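Local coordinates for hydratase ChsH1 (Mycobacterium tuberculosis, PDB 4W78), which forms a complex with ChsH2 and hydrates a steroid enoyl-CoA thioester during breakdown of the cholesterol side chain, at residues L136-I146 with E157-K166; H57-Q68 with Q107-P115. All coordinates share one frame; numbering follows the deposited sequence.

Overall arrangement
Both interactions reach the same antiparallel sheet, on opposite sides of the chain's centre. Their own centres lie about 26 Å apart. Interaction 2 comes first along the chain. It joins the loop and 3-10 turn of 57-68, which lead into helix 67-70, to the end of strand 99-109 and the loop after it. Interaction 1 follows and pairs most of the two strands of the hairpin 139-150 and 153-165. Strands 153-165 and 99-109 are neighbours in the sheet, so the two contacts touch: Glu-157 O lies 2.8 Å from Thr-108 N, a probable hydrogen bond. Interaction 1 thus builds the sheet itself. Interaction 2 lies at the end of 99-109, the edge strand within this chain, where a ChsH2 strand extends the sheet.

Interaction 1: residues L136-I146 with E157-K166; sequences LGEGWFINQHI and EMNWRILKFK
The Phe-141 ring is sandwiched between Leu-163 and Arg-161. Leu-163 CD1 sits over the centre of one face, a CH-pi contact 3.9 Å from the ring centroid. On the opposite face the Arg-161 guanidinium lies flat, its plane 12° from the ring. The guanidinium and ring form an off-centre cation-pi stack, with Arg-161 NH2 3.2 Å from Phe-141 CD1. The arginine chain is extended from CG to NE, which carries its flat end out to the ring. Arg-161 NH1 also bonds Asn-104, on strand 99-109. Near the hairpin's open end, Leu-136 CB rests over the face of Phe-165. Toward the hairpin turn, Met-158 O lies at the edge of the His-145 ring, and His-145 NE2 is 2.9 Å from Glu-157 OE1.

Strands 139-150 and 153-165 form an antiparallel beta hairpin of the HotDog fold. Nine backbone hydrogen bonds join 136-146 to 157-166, from Lys-166 N to Glu-138 O through to Met-158 N to Ile-146 O. On the face with Ile-142 and Ile-146, Ile-142 CD1 meets Lys-164 CG at 3.5 Å. The lysine amine continues to a salt bridge with Asp-93. Helix 85-94 packs on Ile-142. Ile-146 CG1 and Met-158 CE are tight at 3.5 Å.

Interaction 2: residues H57-Q68 with Q107-P115; sequences HPGIVAPPAMIQ and QTYHRYLLP
Pro-64 fits between two tyrosines of segment 107-115. Its CB stands over the centre of the Tyr-109 ring, 3.7 Å from the centroid and 11° off the ring normal. Its CG lies over the Tyr-112 ring, displaced toward the rim, and comes within 3.4 Å of Tyr-112 CZ. Both are CH-pi contacts. The other face of Tyr-112 receives His-57, whose CE1 is 3.7 Å from Tyr-112 CG. These two rings are oblique, with planes at 42°. Tyr-112 CG lies anti to its own carbonyl carbon (chi1 -79°), and this places the ring between Pro-64 and His-57. Val-61 CG2 touches Tyr-112 CD2 and also lies over the His-57 ring.

Ile-67 CG2 meets the edge of the Tyr-109 ring at CE1, beside the hydroxyl. Tyr-109 OH itself donates to a lone pair of Gln-107 OE1, at 2.7 Å. A water donates to that same OE1 and to Ala-65 O, and accepts from Gln-68 N. The Ile-67 and Leu-113 side chains cross at about a right angle and meet through their CD1 atoms, 3.7 Å apart.

One direct backbone bond joins the segments, from Ala-62 N to Leu-113 O at 2.8 Å. A second water bridges Ala-62 O and Leu-113 N, so both residues are linked twice. Farther along, Leu-114 CD2 packs on Val-61 CG1 and Pro-58 CD.

The contact packs the loop and 3-10 turn leading into helix 67-70 against the end of edge strand 99-109 and the loop that follows, at the heteromeric interface with ChsH2. Tyr-112 OH bonds Ile-73 N of that chain, and Gln-107 and Thr-108 pair with one of its strands. Within ChsH1, helix 29-39 packs on Ile-60 and Ala-62, while strands 153-165 and 139-150 lie against Ile-67 and Gln-68.

Interaction 1: residues L136-I146 with E157-K166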
loop_
_atom_site.group_PDB
_atom_site.type_symbol
_atom_site.label_atom_id
_atom_site.label_comp_id
_atom_site.label_asym_id
_atom_site.label_seq_id
_atom_site.Cartn_x
_atom_site.Cartn_y
_atom_site.Cartn_z
ATOM N N LEU A 136 23.947 4.245 -21.628
ATOM C CA LEU A 136 23.492 2.925 -21.209
ATOM C C LEU A 136 23.605 1.904 -22.337
ATOM O O LEU A 136 23.371 0.712 -22.131
ATOM C CB LEU A 136 22.049 2.992 -20.704
ATOM C CG LEU A 136 21.820 3.844 -19.451
ATOM C CD1 LEU A 136 20.349 3.913 -19.103
ATOM C CD2 LEU A 136 22.615 3.290 -18.282
ATOM N N GLY A 137 23.971 2.376 -23.525
ATOM C CA GLY A 137 24.054 1.526 -24.699
ATOM C C GLY A 137 23.234 2.075 -25.849
ATOM O O GLY A 137 22.559 3.095 -25.704
ATOM N N GLU A 138 23.287 1.406 -26.997
ATOM C CA GLU A 138 22.470 1.811 -28.133
ATOM C C GLU A 138 20.997 1.653 -27.770
ATOM O O GLU A 138 20.598 0.647 -27.178
ATOM C CB GLU A 138 22.803 0.990 -29.380
ATOM C CG GLU A 138 22.121 1.496 -30.649
ATOM C CD GLU A 138 22.438 0.658 -31.879
ATOM O OE1 GLU A 138 21.992 -0.511 -31.944
ATOM O OE2 GLU A 138 23.128 1.171 -32.789
ATOM N N GLY A 139 20.191 2.652 -28.105
ATOM C CA GLY A 139 18.787 2.595 -27.754
ATOM C C GLY A 139 17.867 3.479 -28.570
ATOM O O GLY A 139 18.300 4.254 -29.426
ATOM N N TRP A 140 16.577 3.349 -28.294
ATOM C CA TRP A 140 15.553 4.176 -28.919
ATOM C C TRP A 140 14.756 4.868 -27.839
ATOM O O TRP A 140 14.422 4.256 -26.829
ATOM C CB TRP A 140 14.591 3.306 -29.719
ATOM C CG TRP A 140 15.156 2.783 -30.993
ATOM C CD1 TRP A 140 16.127 1.834 -31.134
ATOM C CD2 TRP A 140 14.758 3.155 -32.314
ATOM N NE1 TRP A 140 16.365 1.598 -32.465
ATOM C CE2 TRP A 140 15.537 2.396 -33.211
ATOM C CE3 TRP A 140 13.815 4.053 -32.826
ATOM C CZ2 TRP A 140 15.409 2.513 -34.593
ATOM C CZ3 TRP A 140 13.689 4.168 -34.203
ATOM C CH2 TRP A 140 14.485 3.403 -35.069
ATOM N N PHE A 141 14.450 6.145 -28.037
ATOM C CA PHE A 141 13.594 6.849 -27.090
ATOM C C PHE A 141 12.154 6.793 -27.560
ATOM O O PHE A 141 11.882 6.969 -28.749
ATOM C CB PHE A 141 14.029 8.310 -26.932
ATOM C CG PHE A 141 15.373 8.481 -26.259
ATOM C CD1 PHE A 141 15.459 8.538 -24.885
ATOM C CD2 PHE A 141 16.533 8.594 -27.007
ATOM C CE1 PHE A 141 16.682 8.706 -24.256
ATOM C CE2 PHE A 141 17.764 8.757 -26.386
ATOM C CZ PHE A 141 17.831 8.813 -25.008
ATOM N N ILE A 142 11.249 6.549 -26.619
ATOM C CA ILE A 142 9.821 6.428 -26.919
ATOM C C ILE A 142 9.048 7.394 -26.030
ATOM O O ILE A 142 9.134 7.326 -24.799
ATOM C CB ILE A 142 9.328 5.008 -26.646
ATOM C CG1 ILE A 142 10.006 4.031 -27.603
ATOM C CG2 ILE A 142 7.810 4.928 -26.809
ATOM C CD1 ILE A 142 10.621 2.852 -26.905
ATOM N N ASN A 143 8.316 8.312 -26.658
ATOM C CA ASN A 143 7.440 9.245 -25.959
ATOM C C ASN A 143 5.985 8.834 -26.026
ATOM O O ASN A 143 5.531 8.261 -27.035
ATOM C CB ASN A 143 7.569 10.638 -26.569
ATOM C CG ASN A 143 8.944 11.234 -26.359
ATOM O OD1 ASN A 143 9.181 11.934 -25.379
ATOM N ND2 ASN A 143 9.860 10.938 -27.265
ATOM N N GLN A 144 5.257 9.115 -24.958
ATOM C CA GLN A 144 3.801 8.919 -24.936
ATOM C C GLN A 144 3.120 10.167 -24.418
ATOM O O GLN A 144 3.655 10.840 -23.524
ATOM C CB GLN A 144 3.432 7.757 -24.027
ATOM C CG GLN A 144 3.737 6.375 -24.564
ATOM C CD GLN A 144 3.280 5.312 -23.587
ATOM O OE1 GLN A 144 4.032 4.898 -22.703
ATOM N NE2 GLN A 144 2.030 4.893 -23.716
ATOM N N HIS A 145 1.946 10.491 -24.960
ATOM C CA HIS A 145 1.104 11.542 -24.406
ATOM C C HIS A 145 -0.098 10.880 -23.741
ATOM O O HIS A 145 -0.894 10.196 -24.399
ATOM C CB HIS A 145 0.635 12.528 -25.477
ATOM C CG HIS A 145 -0.091 13.726 -24.927
ATOM N ND1 HIS A 145 -1.020 14.428 -25.654
ATOM C CD2 HIS A 145 -0.028 14.344 -23.726
ATOM C CE1 HIS A 145 -1.499 15.429 -24.943
ATOM N NE2 HIS A 145 -0.908 15.405 -23.768
ATOM N N ILE A 146 -0.190 11.053 -22.435
ATOM C CA ILE A 146 -1.268 10.495 -21.628
ATOM C C ILE A 146 -2.213 11.621 -21.282
ATOM O O ILE A 146 -1.769 12.718 -20.921
ATOM C CB ILE A 146 -0.690 9.984 -20.301
ATOM C CG1 ILE A 146 0.451 8.990 -20.527
ATOM C CG2 ILE A 146 -1.788 9.469 -19.359
ATOM C CD1 ILE A 146 0.196 7.964 -21.534
ATOM N N GLU A 157 -2.593 15.908 -17.919
ATOM C CA GLU A 157 -1.919 15.236 -19.013
ATOM C C GLU A 157 -0.468 14.997 -18.664
ATOM O O GLU A 157 0.062 15.585 -17.716
ATOM C CB GLU A 157 -2.085 15.968 -20.351
ATOM C CG GLU A 157 -1.508 17.344 -20.502
ATOM C CD GLU A 157 -1.592 17.786 -21.966
ATOM O OE1 GLU A 157 -0.547 18.069 -22.575
ATOM O OE2 GLU A 157 -2.710 17.805 -22.519
ATOM N N MET A 158 0.156 14.085 -19.390
ATOM C CA MET A 158 1.538 13.729 -19.116
ATOM C C MET A 158 2.269 13.421 -20.401
ATOM O O MET A 158 1.725 12.780 -21.294
ATOM C CB MET A 158 1.573 12.513 -18.198
ATOM C CG MET A 158 2.945 11.924 -17.990
ATOM S SD MET A 158 2.916 10.695 -16.690
ATOM C CE MET A 158 2.061 9.347 -17.460
ATOM N N ASN A 159 3.503 13.908 -20.498
ATOM C CA ASN A 159 4.428 13.470 -21.520
ATOM C C ASN A 159 5.428 12.571 -20.803
ATOM O O ASN A 159 6.073 13.004 -19.834
ATOM C CB ASN A 159 5.113 14.672 -22.155
ATOM C CG ASN A 159 4.130 15.629 -22.815
ATOM O OD1 ASN A 159 3.231 15.214 -23.551
ATOM N ND2 ASN A 159 4.298 16.924 -22.553
ATOM N N TRP A 160 5.501 11.311 -21.233
ATOM C CA TRP A 160 6.291 10.265 -20.577
ATOM C C TRP A 160 7.334 9.795 -21.573
ATOM O O TRP A 160 6.987 9.469 -22.700
ATOM C CB TRP A 160 5.359 9.088 -20.262
ATOM C CG TRP A 160 5.955 8.032 -19.405
ATOM C CD1 TRP A 160 6.437 6.807 -19.778
ATOM C CD2 TRP A 160 6.111 8.119 -18.008
ATOM N NE1 TRP A 160 6.904 6.131 -18.669
ATOM C CE2 TRP A 160 6.704 6.921 -17.566
ATOM C CE3 TRP A 160 5.798 9.103 -17.080
ATOM C CZ2 TRP A 160 6.991 6.694 -16.226
ATOM C CZ3 TRP A 160 6.052 8.896 -15.815
ATOM C CH2 TRP A 160 6.658 7.700 -15.357
ATOM N N ARG A 161 8.600 9.749 -21.182
ATOM C CA ARG A 161 9.643 9.320 -22.105
ATOM C C ARG A 161 10.469 8.199 -21.505
ATOM O O ARG A 161 10.927 8.290 -20.363
ATOM C CB ARG A 161 10.539 10.494 -22.478
ATOM C CG ARG A 161 11.605 10.218 -23.521
ATOM C CD ARG A 161 12.364 11.540 -23.737
ATOM N NE ARG A 161 13.442 11.490 -24.716
ATOM C CZ ARG A 161 14.710 11.796 -24.443
ATOM N NH1 ARG A 161 15.067 12.160 -23.215
ATOM N NH2 ARG A 161 15.626 11.737 -25.397
ATOM N N ILE A 162 10.647 7.136 -22.281
ATOM C CA ILE A 162 11.487 6.029 -21.857
ATOM C C ILE A 162 12.552 5.752 -22.895
ATOM O O ILE A 162 12.449 6.177 -24.054
ATOM C CB ILE A 162 10.675 4.733 -21.624
ATOM C CG1 ILE A 162 10.110 4.205 -22.946
ATOM C CG2 ILE A 162 9.571 4.968 -20.610
ATOM C CD1 ILE A 162 9.454 2.814 -22.848
ATOM N N LEU A 163 13.583 5.035 -22.461
ATOM C CA LEU A 163 14.652 4.579 -23.330
ATOM C C LEU A 163 14.674 3.057 -23.309
ATOM O O LEU A 163 14.788 2.450 -22.238
ATOM C CB LEU A 163 15.993 5.122 -22.826
ATOM C CG LEU A 163 17.240 4.547 -23.488
ATOM C CD1 LEU A 163 17.334 4.929 -24.965
ATOM C CD2 LEU A 163 18.478 5.003 -22.717
ATOM N N LYS A 164 14.524 2.440 -24.474
ATOM C CA LYS A 164 14.747 1.001 -24.611
ATOM C C LYS A 164 16.135 0.807 -25.189
ATOM O O LYS A 164 16.454 1.347 -26.250
ATOM C CB LYS A 164 13.715 0.372 -25.548
ATOM C CG LYS A 164 12.299 0.392 -25.008
ATOM C CD LYS A 164 12.110 -0.676 -23.953
ATOM C CE LYS A 164 12.112 -2.059 -24.582
ATOM N NZ LYS A 164 12.433 -3.094 -23.558
ATOM N N PHE A 165 16.971 0.033 -24.505
ATOM C CA PHE A 165 18.377 -0.019 -24.869
ATOM C C PHE A 165 18.910 -1.444 -24.867
ATOM O O PHE A 165 18.322 -2.332 -24.246
ATOM C CB PHE A 165 19.209 0.869 -23.921
ATOM C CG PHE A 165 19.168 0.432 -22.475
ATOM C CD1 PHE A 165 18.181 0.886 -21.620
ATOM C CD2 PHE A 165 20.139 -0.427 -21.971
ATOM C CE1 PHE A 165 18.146 0.486 -20.295
ATOM C CE2 PHE A 165 20.105 -0.831 -20.650
ATOM C CZ PHE A 165 19.120 -0.376 -19.811
ATOM N N LYS A 166 20.023 -1.637 -25.565
ATOM C CA LYS A 166 20.760 -2.892 -25.548
ATOM C C LYS A 166 21.706 -2.889 -24.355
ATOM O O LYS A 166 22.592 -2.039 -24.267
ATOM C CB LYS A 166 21.577 -3.045 -26.832
ATOM C CG LYS A 166 20.785 -3.503 -28.047
ATOM C CD LYS A 166 21.693 -3.637 -29.254
ATOM C CE LYS A 166 21.076 -4.524 -30.320
ATOM N NZ LYS A 166 19.724 -4.042 -30.693
HETATM O O HOH W 1 6.919 6.533 -23.126
HETATM O O HOH W 2 12.873 11.863 -27.777
HETATM O O HOH W 3 5.179 13.115 -25.060
#

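Interaction 2: residues H57-Q68 with Q107-P115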
loop_
_atom_site.group_PDB
_atom_site.type_symbol
_atom_site.label_atom_id
_atom_site.label_comp_id
_atom_site.label_asym_id
_atom_site.label_seq_id
_atom_site.Cartn_x
_atom_site.Cartn_y
_atom_site.Cartn_z
ATOM N N HIS A 57 -10.823 26.129 -2.699
ATOM C CA HIS A 57 -11.346 24.883 -3.248
ATOM C C HIS A 57 -12.745 24.606 -2.690
ATOM O O HIS A 57 -13.074 25.070 -1.601
ATOM C CB HIS A 57 -10.400 23.733 -2.922
ATOM C CG HIS A 57 -9.006 23.944 -3.426
ATOM N ND1 HIS A 57 -8.672 23.814 -4.757
ATOM C CD2 HIS A 57 -7.862 24.277 -2.780
ATOM C CE1 HIS A 57 -7.377 24.042 -4.907
ATOM N NE2 HIS A 57 -6.863 24.324 -3.724
ATOM N N PRO A 58 -13.572 23.842 -3.434
ATOM C CA PRO A 58 -14.958 23.602 -3.001
ATOM C C PRO A 58 -15.037 22.711 -1.766
ATOM O O PRO A 58 -16.091 22.621 -1.134
ATOM C CB PRO A 58 -15.582 22.880 -4.204
ATOM C CG PRO A 58 -14.679 23.180 -5.351
ATOM C CD PRO A 58 -13.313 23.272 -4.765
ATOM N N GLY A 59 -13.921 22.074 -1.435
ATOM C CA GLY A 59 -13.822 21.161 -0.307
ATOM C C GLY A 59 -12.463 20.513 -0.423
ATOM O O GLY A 59 -11.641 20.982 -1.213
ATOM N N ILE A 60 -12.216 19.454 0.349
ATOM C CA ILE A 60 -10.945 18.737 0.271
ATOM C C ILE A 60 -10.637 18.402 -1.182
ATOM O O ILE A 60 -11.528 18.008 -1.932
ATOM C CB ILE A 60 -10.981 17.428 1.098
ATOM C CG1 ILE A 60 -10.848 17.748 2.592
ATOM C CG2 ILE A 60 -9.867 16.472 0.668
ATOM C CD1 ILE A 60 -11.199 16.575 3.503
ATOM N N VAL A 61 -9.385 18.591 -1.590
ATOM C CA VAL A 61 -8.977 18.233 -2.938
ATOM C C VAL A 61 -7.891 17.163 -2.899
ATOM O O VAL A 61 -7.197 16.998 -1.891
ATOM C CB VAL A 61 -8.467 19.462 -3.730
ATOM C CG1 VAL A 61 -9.627 20.352 -4.146
ATOM C CG2 VAL A 61 -7.446 20.253 -2.909
ATOM N N ALA A 62 -7.755 16.417 -3.992
ATOM C CA ALA A 62 -6.669 15.457 -4.112
ATOM C C ALA A 62 -5.352 16.164 -4.444
ATOM O O ALA A 62 -5.338 17.136 -5.183
ATOM C CB ALA A 62 -7.002 14.435 -5.212
ATOM N N PRO A 63 -4.232 15.645 -3.934
ATOM C CA PRO A 63 -2.940 16.172 -4.398
ATOM C C PRO A 63 -2.811 16.004 -5.912
ATOM O O PRO A 63 -3.099 14.930 -6.429
ATOM C CB PRO A 63 -1.913 15.279 -3.686
ATOM C CG PRO A 63 -2.647 14.674 -2.523
ATOM C CD PRO A 63 -4.091 14.573 -2.931
ATOM N N PRO A 64 -2.390 17.059 -6.630
ATOM C CA PRO A 64 -2.279 16.942 -8.090
ATOM C C PRO A 64 -1.386 15.777 -8.501
ATOM O O PRO A 64 -1.710 15.052 -9.452
ATOM C CB PRO A 64 -1.652 18.272 -8.494
ATOM C CG PRO A 64 -2.181 19.230 -7.452
ATOM C CD PRO A 64 -2.207 18.448 -6.165
ATOM N N ALA A 65 -0.299 15.579 -7.758
ATOM C CA ALA A 65 0.676 14.530 -8.064
ATOM C C ALA A 65 0.138 13.110 -7.874
ATOM O O ALA A 65 0.831 12.153 -8.188
ATOM C CB ALA A 65 1.945 14.722 -7.233
ATOM N N MET A 66 -1.079 12.976 -7.342
ATOM C CA MET A 66 -1.743 11.665 -7.308
ATOM C C MET A 66 -2.431 11.253 -8.609
ATOM O O MET A 66 -2.978 10.146 -8.678
ATOM C CB MET A 66 -2.776 11.591 -6.168
ATOM C CG MET A 66 -2.160 11.424 -4.792
ATOM S SD MET A 66 -3.405 10.981 -3.556
ATOM C CE MET A 66 -3.641 9.237 -3.903
ATOM N N ILE A 67 -2.398 12.084 -9.653
ATOM C CA ILE A 67 -3.196 11.783 -10.853
ATOM C C ILE A 67 -2.917 10.390 -11.424
ATOM O O ILE A 67 -3.848 9.651 -11.720
ATOM C CB ILE A 67 -3.110 12.875 -11.948
ATOM C CG1 ILE A 67 -4.123 12.595 -13.069
ATOM C CG2 ILE A 67 -1.696 12.985 -12.531
ATOM C CD1 ILE A 67 -5.563 12.765 -12.626
ATOM N N GLN A 68 -1.647 10.006 -11.499
ATOM C CA GLN A 68 -1.298 8.712 -12.067
ATOM C C GLN A 68 -1.651 7.562 -11.126
ATOM O O GLN A 68 -1.835 6.425 -11.564
ATOM C CB GLN A 68 0.195 8.706 -12.404
ATOM C CG GLN A 68 0.670 7.577 -13.274
ATOM C CD GLN A 68 2.098 7.808 -13.768
ATOM O OE1 GLN A 68 2.611 8.911 -13.711
ATOM N NE2 GLN A 68 2.739 6.753 -14.232
ATOM N N GLN A 107 4.168 16.329 -16.076
ATOM C CA GLN A 107 2.732 16.293 -15.818
ATOM C C GLN A 107 2.162 17.707 -15.753
ATOM O O GLN A 107 2.764 18.600 -15.144
ATOM C CB GLN A 107 2.438 15.560 -14.499
ATOM C CG GLN A 107 2.852 14.083 -14.520
ATOM C CD GLN A 107 2.280 13.276 -13.360
ATOM O OE1 GLN A 107 1.912 13.822 -12.327
ATOM N NE2 GLN A 107 2.199 11.951 -13.542
ATOM N N THR A 108 1.005 17.903 -16.380
ATOM C CA THR A 108 0.292 19.180 -16.326
ATOM C C THR A 108 -1.072 18.937 -15.681
ATOM O O THR A 108 -1.776 17.974 -16.020
ATOM C CB THR A 108 0.105 19.762 -17.737
ATOM O OG1 THR A 108 1.390 20.053 -18.307
ATOM C CG2 THR A 108 -0.749 21.027 -17.709
ATOM N N TYR A 109 -1.430 19.775 -14.715
ATOM C CA TYR A 109 -2.691 19.611 -13.990
ATOM C C TYR A 109 -3.628 20.765 -14.339
ATOM O O TYR A 109 -3.361 21.922 -14.009
ATOM C CB TYR A 109 -2.436 19.557 -12.477
ATOM C CG TYR A 109 -1.259 18.676 -12.117
ATOM C CD1 TYR A 109 -1.346 17.286 -12.211
ATOM C CD2 TYR A 109 -0.055 19.230 -11.706
ATOM C CE1 TYR A 109 -0.257 16.479 -11.908
ATOM C CE2 TYR A 109 1.033 18.438 -11.403
ATOM C CZ TYR A 109 0.921 17.057 -11.500
ATOM O OH TYR A 109 2.009 16.285 -11.193
ATOM N N HIS A 110 -4.726 20.460 -15.023
ATOM C CA HIS A 110 -5.610 21.539 -15.463
ATOM C C HIS A 110 -6.425 22.126 -14.314
ATOM O O HIS A 110 -6.708 23.328 -14.297
ATOM C CB HIS A 110 -6.519 21.073 -16.594
ATOM C CG HIS A 110 -5.773 20.560 -17.785
ATOM N ND1 HIS A 110 -4.783 21.285 -18.412
ATOM C CD2 HIS A 110 -5.870 19.391 -18.464
ATOM C CE1 HIS A 110 -4.298 20.583 -19.422
ATOM N NE2 HIS A 110 -4.944 19.432 -19.477
ATOM N N ARG A 111 -6.806 21.268 -13.373
ATOM C CA ARG A 111 -7.472 21.681 -12.143
ATOM C C ARG A 111 -7.256 20.615 -11.082
ATOM O O ARG A 111 -6.746 19.524 -11.376
ATOM C CB ARG A 111 -8.979 21.890 -12.361
ATOM C CG ARG A 111 -9.767 20.630 -12.736
ATOM C CD ARG A 111 -11.252 20.888 -12.528
ATOM N NE ARG A 111 -12.102 19.802 -13.007
ATOM C CZ ARG A 111 -12.522 18.788 -12.258
ATOM N NH1 ARG A 111 -12.152 18.682 -10.987
ATOM N NH2 ARG A 111 -13.308 17.862 -12.795
ATOM N N TYR A 112 -7.649 20.932 -9.852
ATOM C CA TYR A 112 -7.608 19.990 -8.746
ATOM C C TYR A 112 -8.858 19.110 -8.780
ATOM O O TYR A 112 -9.949 19.570 -9.153
ATOM C CB TYR A 112 -7.529 20.749 -7.406
ATOM C CG TYR A 112 -6.141 21.261 -7.068
ATOM C CD1 TYR A 112 -5.489 22.177 -7.895
ATOM C CD2 TYR A 112 -5.490 20.839 -5.923
ATOM C CE1 TYR A 112 -4.211 22.637 -7.590
ATOM C CE2 TYR A 112 -4.228 21.303 -5.595
ATOM C CZ TYR A 112 -3.588 22.192 -6.436
ATOM O OH TYR A 112 -2.325 22.634 -6.112
ATOM N N LEU A 113 -8.697 17.845 -8.405
ATOM C CA LEU A 113 -9.820 16.903 -8.363
ATOM C C LEU A 113 -10.432 16.771 -6.973
ATOM O O LEU A 113 -9.752 16.930 -5.953
ATOM C CB LEU A 113 -9.365 15.527 -8.839
ATOM C CG LEU A 113 -8.668 15.518 -10.194
ATOM C CD1 LEU A 113 -8.249 14.092 -10.512
ATOM C CD2 LEU A 113 -9.579 16.100 -11.284
ATOM N N LEU A 114 -11.720 16.450 -6.939
ATOM C CA LEU A 114 -12.446 16.267 -5.689
ATOM C C LEU A 114 -12.747 14.792 -5.428
ATOM O O LEU A 114 -13.012 14.041 -6.365
ATOM C CB LEU A 114 -13.772 17.026 -5.758
ATOM C CG LEU A 114 -13.680 18.527 -6.025
ATOM C CD1 LEU A 114 -15.051 19.065 -6.440
ATOM C CD2 LEU A 114 -13.197 19.232 -4.763
ATOM N N PRO A 115 -12.700 14.363 -4.155
ATOM C CA PRO A 115 -13.201 13.027 -3.826
ATOM C C PRO A 115 -14.574 12.768 -4.456
ATOM O O PRO A 115 -15.441 13.652 -4.439
ATOM C CB PRO A 115 -13.290 13.057 -2.300
ATOM C CG PRO A 115 -12.162 13.981 -1.905
ATOM C CD PRO A 115 -12.134 15.051 -2.977
HETATM O O HOH W 4 -6.036 17.128 -7.921
HETATM O O HOH W 5 0.877 11.579 -10.775
#